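Local coordinates for glutathione S-transferase (Bombyx mori, PDB 5ZFG), which probably conjugates glutathione to electrophilic compounds and metabolises the organophosphate insecticide diazinon in the silkworm, at residues F101-Y107 against P162-T167; R18-A23 against D196-S201. The contacts are given in a common frame with arbitrary orientation. Where two conformers were deposited one is given. Numbering follows the deposited sequence.

Contact 1 (F101-Y107 against P162-T167); sequences FNLSSYY and PLINST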
ATOM      1  N   PHE B 101       3.624   2.296  -4.675  1.00  4.11           N
ATOM      2  CA  PHE B 101       5.012   2.714  -4.874  1.00  4.33           C
ATOM      3  C   PHE B 101       5.366   3.872  -3.949  1.00  6.58           C
ATOM      4  O   PHE B 101       6.453   3.902  -3.368  1.00  7.83           O
ATOM      5  CB  PHE B 101       5.214   3.101  -6.350  1.00  5.86           C
ATOM      6  CG  PHE B 101       6.494   3.891  -6.629  1.00  6.53           C
ATOM      7  CD1 PHE B 101       7.730   3.317  -6.440  1.00  9.01           C
ATOM      8  CD2 PHE B 101       6.430   5.194  -7.121  1.00  7.06           C
ATOM      9  CE1 PHE B 101       8.910   4.028  -6.699  1.00  9.15           C
ATOM     10  CE2 PHE B 101       7.603   5.923  -7.383  1.00  9.25           C
ATOM     11  CZ  PHE B 101       8.841   5.329  -7.171  1.00 10.08           C
ATOM     12  N   ASN B 102       4.443   4.814  -3.757  1.00  5.61           N
ATOM     13  CA  ASN B 102       4.722   5.877  -2.795  1.00  5.51           C
ATOM     14  C   ASN B 102       4.855   5.330  -1.384  1.00  4.80           C
ATOM     15  O   ASN B 102       5.775   5.705  -0.646  1.00  7.76           O
ATOM     16  CB  ASN B 102       3.637   6.956  -2.824  1.00  3.90           C
ATOM     17  CG  ASN B 102       4.015   8.126  -1.950  1.00  7.08           C
ATOM     18  OD1 ASN B 102       4.898   8.894  -2.312  1.00  8.14           O
ATOM     19  ND2 ASN B 102       3.380   8.250  -0.781  1.00  5.40           N
ATOM     20  N   LEU B 103       3.945   4.446  -0.988  1.00  5.14           N
ATOM     21  CA  LEU B 103       3.946   3.912   0.371  1.00  6.11           C
ATOM     22  C   LEU B 103       5.156   3.021   0.618  1.00 10.17           C
ATOM     23  O   LEU B 103       5.798   3.113   1.676  1.00 11.23           O
ATOM     24  CB  LEU B 103       2.655   3.124   0.616  1.00  8.02           C
ATOM     25  CG  LEU B 103       2.514   2.320   1.924  1.00  8.53           C
ATOM     26  CD1 LEU B 103       2.666   3.206   3.154  1.00 12.94           C
ATOM     27  CD2 LEU B 103       1.170   1.610   1.977  1.00 13.15           C
ATOM     28  N   SER B 104       5.481   2.164  -0.351  1.00  7.23           N
ATOM     29  CA  SER B 104       6.505   1.144  -0.137  1.00  9.19           C
ATOM     30  C   SER B 104       7.922   1.670  -0.308  1.00  9.98           C
ATOM     31  O   SER B 104       8.851   1.120   0.301  1.00 12.03           O
ATOM     32  CB  SER B 104       6.313  -0.019  -1.106  1.00  6.92           C
ATOM     33  OG  SER B 104       6.732   0.325  -2.424  1.00  9.63           O
ATOM     34  N   SER B 105       8.123   2.702  -1.131  1.00  7.53           N
ATOM     35  CA  SER B 105       9.466   3.048  -1.588  0.69  9.58           C
ATOM     36  C   SER B 105       9.728   4.553  -1.635  1.00 11.05           C
ATOM     37  O   SER B 105      10.664   5.060  -1.008  1.00 10.95           O
ATOM     38  CB  SER B 105       9.704   2.444  -2.979  0.69 12.94           C
ATOM     39  OG  SER B 105       9.333   1.072  -3.013  0.69 13.09           O
ATOM     40  N   TYR B 106       8.919   5.272  -2.421  1.00  7.73           N
ATOM     41  CA  TYR B 106       9.226   6.671  -2.721  1.00  8.68           C
ATOM     42  C   TYR B 106       9.181   7.523  -1.460  1.00  8.49           C
ATOM     43  O   TYR B 106      10.165   8.185  -1.110  1.00  8.78           O
ATOM     44  CB  TYR B 106       8.255   7.214  -3.777  1.00  9.68           C
ATOM     45  CG  TYR B 106       8.624   8.556  -4.408  1.00  9.06           C
ATOM     46  CD1 TYR B 106       9.581   8.642  -5.422  1.00  9.47           C
ATOM     47  CD2 TYR B 106       7.978   9.732  -4.021  1.00 10.75           C
ATOM     48  CE1 TYR B 106       9.890   9.868  -6.027  1.00 11.56           C
ATOM     49  CE2 TYR B 106       8.280  10.956  -4.618  1.00 12.33           C
ATOM     50  CZ  TYR B 106       9.238  11.021  -5.615  1.00 14.34           C
ATOM     51  OH  TYR B 106       9.526  12.248  -6.191  1.00 11.18           O
ATOM     52  N   TYR B 107       8.037   7.532  -0.774  1.00  7.75           N
ATOM     53  CA  TYR B 107       7.941   8.270   0.487  1.00  7.96           C
ATOM     54  C   TYR B 107       8.856   7.669   1.554  1.00 11.40           C
ATOM     55  O   TYR B 107       9.465   8.401   2.345  1.00  9.72           O
ATOM     56  CB  TYR B 107       6.479   8.296   0.950  1.00  6.81           C
ATOM     57  CG  TYR B 107       6.209   9.135   2.170  1.00 12.22           C
ATOM     58  CD1 TYR B 107       6.758  10.403   2.298  1.00 12.50           C
ATOM     59  CD2 TYR B 107       5.392   8.658   3.192  1.00 14.37           C
ATOM     60  CE1 TYR B 107       6.506  11.180   3.434  1.00 13.68           C
ATOM     61  CE2 TYR B 107       5.113   9.430   4.316  1.00 17.06           C
ATOM     62  CZ  TYR B 107       5.681  10.688   4.434  1.00 15.03           C
ATOM     63  OH  TYR B 107       5.408  11.456   5.549  1.00 16.34           O
ATOM     64  N   PRO B 162      -0.074  11.719  -3.137  1.00  7.12           N
ATOM     65  CA  PRO B 162       1.008  11.237  -2.268  1.00  7.73           C
ATOM     66  C   PRO B 162       2.378  11.505  -2.861  1.00  4.59           C
ATOM     67  O   PRO B 162       3.296  11.880  -2.116  1.00  7.55           O
ATOM     68  CB  PRO B 162       0.697   9.730  -2.120  1.00  7.33           C
ATOM     69  CG  PRO B 162      -0.803   9.642  -2.381  1.00  8.96           C
ATOM     70  CD  PRO B 162      -1.013  10.638  -3.477  1.00  7.13           C
ATOM     71  N   LEU B 163       2.536  11.363  -4.184  1.00  5.95           N
ATOM     72  CA  LEU B 163       3.849  11.620  -4.769  1.00  6.30           C
ATOM     73  C   LEU B 163       4.187  13.108  -4.730  1.00  6.80           C
ATOM     74  O   LEU B 163       5.342  13.478  -4.491  1.00  9.64           O
ATOM     75  CB  LEU B 163       3.903  11.087  -6.202  1.00  7.13           C
ATOM     76  CG  LEU B 163       3.704   9.557  -6.330  1.00  4.33           C
ATOM     77  CD1 LEU B 163       3.373   9.152  -7.767  1.00  7.04           C
ATOM     78  CD2 LEU B 163       4.962   8.848  -5.834  1.00  8.55           C
ATOM     79  N   ILE B 164       3.185  13.970  -4.938  1.00  6.00           N
ATOM     80  CA  ILE B 164       3.428  15.412  -4.846  1.00  9.38           C
ATOM     81  C   ILE B 164       3.935  15.766  -3.454  1.00  5.83           C
ATOM     82  O   ILE B 164       4.945  16.457  -3.287  1.00  6.37           O
ATOM     83  CB  ILE B 164       2.152  16.206  -5.183  1.00  6.00           C
ATOM     84  CG1 ILE B 164       1.916  16.244  -6.704  1.00  8.90           C
ATOM     85  CG2 ILE B 164       2.262  17.619  -4.566  1.00  8.82           C
ATOM     86  CD1 ILE B 164       2.941  17.080  -7.461  1.00 10.81           C
ATOM     87  N   ASN B 165       3.247  15.272  -2.429  1.00  8.63           N
ATOM     88  CA  ASN B 165       3.602  15.627  -1.065  1.00  5.31           C
ATOM     89  C   ASN B 165       4.901  14.969  -0.599  1.00 10.68           C
ATOM     90  O   ASN B 165       5.602  15.535   0.249  1.00  9.77           O
ATOM     91  CB  ASN B 165       2.426  15.298  -0.157  1.00  6.28           C
ATOM     92  CG  ASN B 165       1.264  16.232  -0.408  1.00  7.93           C
ATOM     93  OD1 ASN B 165       1.441  17.457  -0.366  1.00 10.22           O
ATOM     94  ND2 ASN B 165       0.088  15.686  -0.689  1.00  6.70           N
ATOM     95  N   SER B 166       5.254  13.796  -1.130  1.00  5.45           N
ATOM     96  CA  SER B 166       6.599  13.278  -0.887  1.00  7.84           C
ATOM     97  C   SER B 166       7.648  14.212  -1.497  1.00 10.56           C
ATOM     98  O   SER B 166       8.638  14.572  -0.849  1.00  9.87           O
ATOM     99  CB  SER B 166       6.730  11.864  -1.457  1.00  9.00           C
ATOM    100  OG  SER B 166       5.856  10.953  -0.792  1.00 10.22           O
ATOM    101  N   THR B 167       7.434  14.618  -2.753  1.00  8.82           N
ATOM    102  CA  THR B 167       8.382  15.490  -3.448  1.00  8.12           C
ATOM    103  C   THR B 167       8.460  16.862  -2.790  1.00 10.58           C
ATOM    104  O   THR B 167       9.529  17.490  -2.771  1.00 10.80           O
ATOM    105  CB  THR B 167       7.965  15.626  -4.917  1.00 11.21           C
ATOM    106  OG1 THR B 167       7.775  14.313  -5.488  1.00 11.09           O
ATOM    107  CG2 THR B 167       9.031  16.384  -5.714  1.00 10.73           C
TER
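Helices 89-114 and 160-172 run side by side, the axes of F101-Y107 and P162-T167 approaching to 10.2 Å at a signed crossing angle of -22°, so the pair is nearly parallel. This buried contact lies within the all-helical C-terminal domain of the glutathione S-transferase fold. The first helix widens into a pi-type turn at 102-106: F101 O accepts both S105 N and Y106 N at 3.0 Å, and Y107 N reaches N102 O at 2.9 Å. The closest backbones are those of Y107 and S166, with CA atoms 5.4 Å apart, and the small S166 side chain, pointing toward the other helix, permits this; its OG lies 3.2 Å from Y107 CB. N102 also points its CA-to-CB bond across, its CA 6.1 Å from L163 CA and its CB 3.8 Å from L163 CD2. L163 sets out sideways, but its CD2 swings over to F101 CD2 (4.1 Å) and to Y106 CD2 (3.6 Å), joining two aromatic rings to the second helix. W186 of helix 181-193 packs on L163 and T167, while helix 126-146 packs on F101 and Y106. The outward face of the first helix meets the second subunit: L103 packs on L103 of that subunit, and S104 OG is hydrogen-bonded to E66 of that subunit. With chi1 t, the Y106 ring reaches across the gap and presents its edge to S166 CB, 3.6 Å from Y106 CD2. Y106 OH donates to T167 OG1 at 2.8 Å, and T167 OG1 in turn to L163 O of its own helix at 2.8 Å.

Contact 2 (R18-A23 against D196-S201); sequences RQALVA and DLWKIS. With EDO (1,2-ethanediol), chain G.
Build R18-A23 as regular alpha helix (V22 N-R18 O 2.9 Å, A23 N-Q19 O 2.8 Å) and D196-S201 as a loosened helix whose only internal backbone bond is a weak 3-10-type one, I200 N to L197 O at 3.1 Å. They run antiparallel with 160° between N-to-C directions, axes 9.6 Å apart at closest approach and Q19 CA 5.6 Å from L197 CA. Q19, buried, takes chi1 m, chi2 t and chi3 -47°. Its CA-to-CB bond points sideways, but the extended chain carries the amide across, where Q19 NE2 donates to the same L197 O at 2.9 Å, nearly linear at 170°, and lies 2.9 Å from S201 OG. N165 of helix 160-172 is hydrogen-bonded to both Q19 OE1 and S201 OG. This is an interdomain contact of the glutathione S-transferase fold: helix 12-23 of the thioredoxin-like N-terminal domain lies against helix 195-208 of the helical C-terminal domain. F161 and F190 pack on Q19 and L197. L197 (m, t) starts sideways and places CD2 3.7 Å from V22 CG1 and CD1 4.1 Å from A23 CB. I200 (m, t) points toward the first helix, its CD1 3.9 Å from Q19 CG and 4.1 Å from CG2 of V22 (chi1 t). R18 (chi1 m, chi2 t, chi3 p) lays one guanidinium face over I200 CG2, 3.7 Å from R18 CZ. R18 NE donates to O1 of a 1,2-ethanediol, probably from the crystallisation liquor, at 3.0 Å. Water 1 joins R18 NH1 (3.1 Å) to I200 O (2.6 Å). D196 (chi1 p) turns OD2 to water 2 (3.2 Å), which also donates to V22 O (3.3 Å).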
ATOM      1  N   ARG B  18      -6.634  15.408   2.284  1.00  8.36           N
ATOM      2  CA  ARG B  18      -7.340  16.690   2.209  1.00  7.45           C
ATOM      3  C   ARG B  18      -7.448  17.181   0.770  1.00  5.03           C
ATOM      4  O   ARG B  18      -8.507  17.665   0.359  1.00  7.61           O
ATOM      5  CB  ARG B  18      -6.653  17.722   3.104  1.00  7.78           C
ATOM      6  CG  ARG B  18      -6.864  17.423   4.591  1.00  6.95           C
ATOM      7  CD  ARG B  18      -5.989  18.289   5.501  1.00  9.16           C
ATOM      8  NE  ARG B  18      -6.139  19.683   5.112  1.00 10.10           N
ATOM      9  CZ  ARG B  18      -5.176  20.595   5.163  1.00  7.84           C
ATOM     10  NH1 ARG B  18      -3.973  20.293   5.626  1.00  7.55           N
ATOM     11  NH2 ARG B  18      -5.424  21.823   4.740  1.00  9.93           N
ATOM     12  N   GLN B  19      -6.366  17.073  -0.007  1.00  5.55           N
ATOM     13  CA  GLN B  19      -6.401  17.487  -1.406  1.00  9.26           C
ATOM     14  C   GLN B  19      -7.458  16.709  -2.187  1.00  8.78           C
ATOM     15  O   GLN B  19      -8.236  17.297  -2.946  1.00  8.40           O
ATOM     16  CB  GLN B  19      -5.020  17.322  -2.038  1.00  8.98           C
ATOM     17  CG  GLN B  19      -3.988  18.276  -1.460  1.00  8.45           C
ATOM     18  CD  GLN B  19      -2.628  17.985  -2.002  1.00 10.65           C
ATOM     19  OE1 GLN B  19      -2.202  16.820  -2.037  1.00 11.40           O
ATOM     20  NE2 GLN B  19      -1.927  19.024  -2.438  1.00 12.20           N
ATOM     21  N   ALA B  20      -7.534  15.391  -1.981  1.00  8.65           N
ATOM     22  CA  ALA B  20      -8.560  14.606  -2.659  1.00  8.55           C
ATOM     23  C   ALA B  20      -9.971  15.053  -2.265  1.00  8.88           C
ATOM     24  O   ALA B  20     -10.851  15.187  -3.125  1.00 10.09           O
ATOM     25  CB  ALA B  20      -8.373  13.117  -2.358  1.00  6.87           C
ATOM     26  N   LEU B  21     -10.216  15.247  -0.962  1.00  7.26           N
ATOM     27  CA  LEU B  21     -11.537  15.686  -0.518  1.00  9.95           C
ATOM     28  C   LEU B  21     -11.897  17.032  -1.132  1.00 11.21           C
ATOM     29  O   LEU B  21     -13.037  17.238  -1.563  1.00 10.71           O
ATOM     30  CB  LEU B  21     -11.590  15.768   1.006  1.00  8.92           C
ATOM     31  CG  LEU B  21     -11.623  14.440   1.775  1.00  5.77           C
ATOM     32  CD1 LEU B  21     -11.137  14.669   3.205  1.00  5.47           C
ATOM     33  CD2 LEU B  21     -13.027  13.811   1.750  1.00  9.12           C
ATOM     34  N   VAL B  22     -10.924  17.944  -1.202  1.00 11.90           N
ATOM     35  CA  VAL B  22     -11.163  19.261  -1.789  1.00 12.22           C
ATOM     36  C   VAL B  22     -11.390  19.148  -3.291  1.00 13.74           C
ATOM     37  O   VAL B  22     -12.336  19.736  -3.833  1.00 14.94           O
ATOM     38  CB  VAL B  22      -9.990  20.203  -1.444  1.00 12.94           C
ATOM     39  CG1 VAL B  22     -10.046  21.499  -2.257  1.00 12.94           C
ATOM     40  CG2 VAL B  22      -9.977  20.495   0.050  1.00  9.45           C
ATOM     41  N   ALA B  23     -10.550  18.366  -3.985  1.00 12.01           N
ATOM     42  CA  ALA B  23     -10.702  18.213  -5.433  1.00 12.42           C
ATOM     43  C   ALA B  23     -12.044  17.591  -5.791  1.00 16.75           C
ATOM     44  O   ALA B  23     -12.658  17.945  -6.809  1.00 17.96           O
ATOM     45  CB  ALA B  23      -9.563  17.369  -5.993  1.00 12.96           C
ATOM     46  N   ASP B 196      -5.083  25.932  -5.700  1.00 16.80           N
ATOM     47  CA  ASP B 196      -5.812  25.688  -4.458  0.52 17.15           C
ATOM     48  C   ASP B 196      -5.321  24.420  -3.766  1.00 16.84           C
ATOM     49  O   ASP B 196      -5.143  24.393  -2.542  1.00 14.49           O
ATOM     50  CB  ASP B 196      -7.310  25.587  -4.749  0.52 19.15           C
ATOM     51  CG  ASP B 196      -7.640  24.481  -5.757  0.52 18.65           C
ATOM     52  OD1 ASP B 196      -6.927  24.363  -6.784  0.52 18.43           O
ATOM     53  OD2 ASP B 196      -8.607  23.722  -5.514  0.52 23.10           O
ATOM     54  N   LEU B 197      -5.091  23.361  -4.536  1.00 11.70           N
ATOM     55  CA  LEU B 197      -4.579  22.120  -3.956  1.00 13.93           C
ATOM     56  C   LEU B 197      -3.142  22.287  -3.487  1.00 15.42           C
ATOM     57  O   LEU B 197      -2.769  21.802  -2.408  1.00 13.13           O
ATOM     58  CB  LEU B 197      -4.686  21.001  -4.982  1.00  9.92           C
ATOM     59  CG  LEU B 197      -6.104  20.733  -5.507  1.00 10.28           C
ATOM     60  CD1 LEU B 197      -6.121  19.499  -6.424  1.00 10.88           C
ATOM     61  CD2 LEU B 197      -7.103  20.587  -4.342  1.00 10.25           C
ATOM     62  N   TRP B 198      -2.321  22.978  -4.275  1.00 11.97           N
ATOM     63  CA  TRP B 198      -0.941  23.196  -3.862  1.00 13.52           C
ATOM     64  C   TRP B 198      -0.874  24.023  -2.583  1.00 16.01           C
ATOM     65  O   TRP B 198       0.029  23.825  -1.766  1.00 11.20           O
ATOM     66  CB  TRP B 198      -0.123  23.855  -4.990  1.00 14.71           C
ATOM     67  CG  TRP B 198       1.185  24.322  -4.454  1.00 12.91           C
ATOM     68  CD1 TRP B 198       1.562  25.613  -4.208  1.00 21.69           C
ATOM     69  CD2 TRP B 198       2.258  23.495  -3.982  1.00 15.57           C
ATOM     70  NE1 TRP B 198       2.815  25.641  -3.641  1.00 18.56           N
ATOM     71  CE2 TRP B 198       3.264  24.354  -3.494  1.00 20.78           C
ATOM     72  CE3 TRP B 198       2.471  22.112  -3.938  1.00 13.84           C
ATOM     73  CZ2 TRP B 198       4.464  23.878  -2.972  1.00 21.24           C
ATOM     74  CZ3 TRP B 198       3.666  21.642  -3.419  1.00 16.32           C
ATOM     75  CH2 TRP B 198       4.643  22.520  -2.939  1.00 19.82           C
ATOM     76  N   LYS B 199      -1.847  24.920  -2.359  1.00 13.74           N
ATOM     77  CA  LYS B 199      -1.861  25.688  -1.112  1.00 14.62           C
ATOM     78  C   LYS B 199      -1.839  24.784   0.111  1.00 11.88           C
ATOM     79  O   LYS B 199      -1.262  25.150   1.139  1.00 11.63           O
ATOM     80  CB  LYS B 199      -3.097  26.585  -1.047  1.00 20.50           C
ATOM     81  CG  LYS B 199      -2.868  28.018  -1.480  1.00 34.47           C
ATOM     82  CD  LYS B 199      -4.009  28.906  -0.996  1.00 39.22           C
ATOM     83  CE  LYS B 199      -3.735  30.374  -1.281  1.00 45.07           C
ATOM     84  NZ  LYS B 199      -4.162  30.722  -2.664  1.00 42.41           N
ATOM     85  N   ILE B 200      -2.493  23.623   0.027  1.00 11.82           N
ATOM     86  CA  ILE B 200      -2.483  22.661   1.128  1.00  9.24           C
ATOM     87  C   ILE B 200      -1.068  22.129   1.354  1.00  7.21           C
ATOM     88  O   ILE B 200      -0.586  22.061   2.491  1.00  9.85           O
ATOM     89  CB  ILE B 200      -3.490  21.526   0.841  1.00  7.09           C
ATOM     90  CG1 ILE B 200      -4.922  22.073   0.824  1.00  8.95           C
ATOM     91  CG2 ILE B 200      -3.370  20.410   1.892  1.00  9.34           C
ATOM     92  CD1 ILE B 200      -5.960  21.092   0.291  1.00  9.52           C
ATOM     93  N   SER B 201      -0.376  21.763   0.270  1.00  8.50           N
ATOM     94  CA  SER B 201       1.016  21.322   0.393  1.00  6.29           C
ATOM     95  C   SER B 201       1.917  22.453   0.871  1.00 10.57           C
ATOM     96  O   SER B 201       2.823  22.241   1.687  1.00  9.34           O
ATOM     97  CB  SER B 201       1.518  20.797  -0.950  1.00 11.29           C
ATOM     98  OG  SER B 201       0.720  19.753  -1.464  1.00  9.02           O
TER
HETATM   99  C1  EDO G 301      -8.434  21.677   3.160  0.86 18.86           C
HETATM  100  O1  EDO G 301      -8.676  21.171   4.482  0.86 11.59           O
HETATM  101  C2  EDO G 301      -8.001  23.146   3.168  0.86 14.57           C
HETATM  102  O2  EDO G 301      -8.566  23.843   2.031  0.86 23.85           O
HETATM  103  O   HOH W   1      -1.995  22.393   4.607  1.00 14.24           O
HETATM  104  O   HOH W   2     -11.397  22.124  -5.897  1.00 33.92           O

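How the contacts relate
From the N terminus, the chain enters contact 2 first, on helix 12-23, then completes the thioredoxin-like sheet before helix 89-114 supplies the first half of contact 1. After helix 126-146, helix 160-172 closes contact 1 across 54 intervening residues; only near the modelled C terminus does helix 195-208 close contact 2, spanning 172. The shorter closure therefore lies wholly within the longer one, without crossing it. Contact 1 ties helices within the C-terminal domain, whereas contact 2 joins the two domains. Their centres are 16 Å apart, yet N165 on helix 160-172 links them, with probable hydrogen bonds from N165 ND2 to Q19 OE1 (2.9 Å) and between N165 OD1 and S201 OG (2.6 Å).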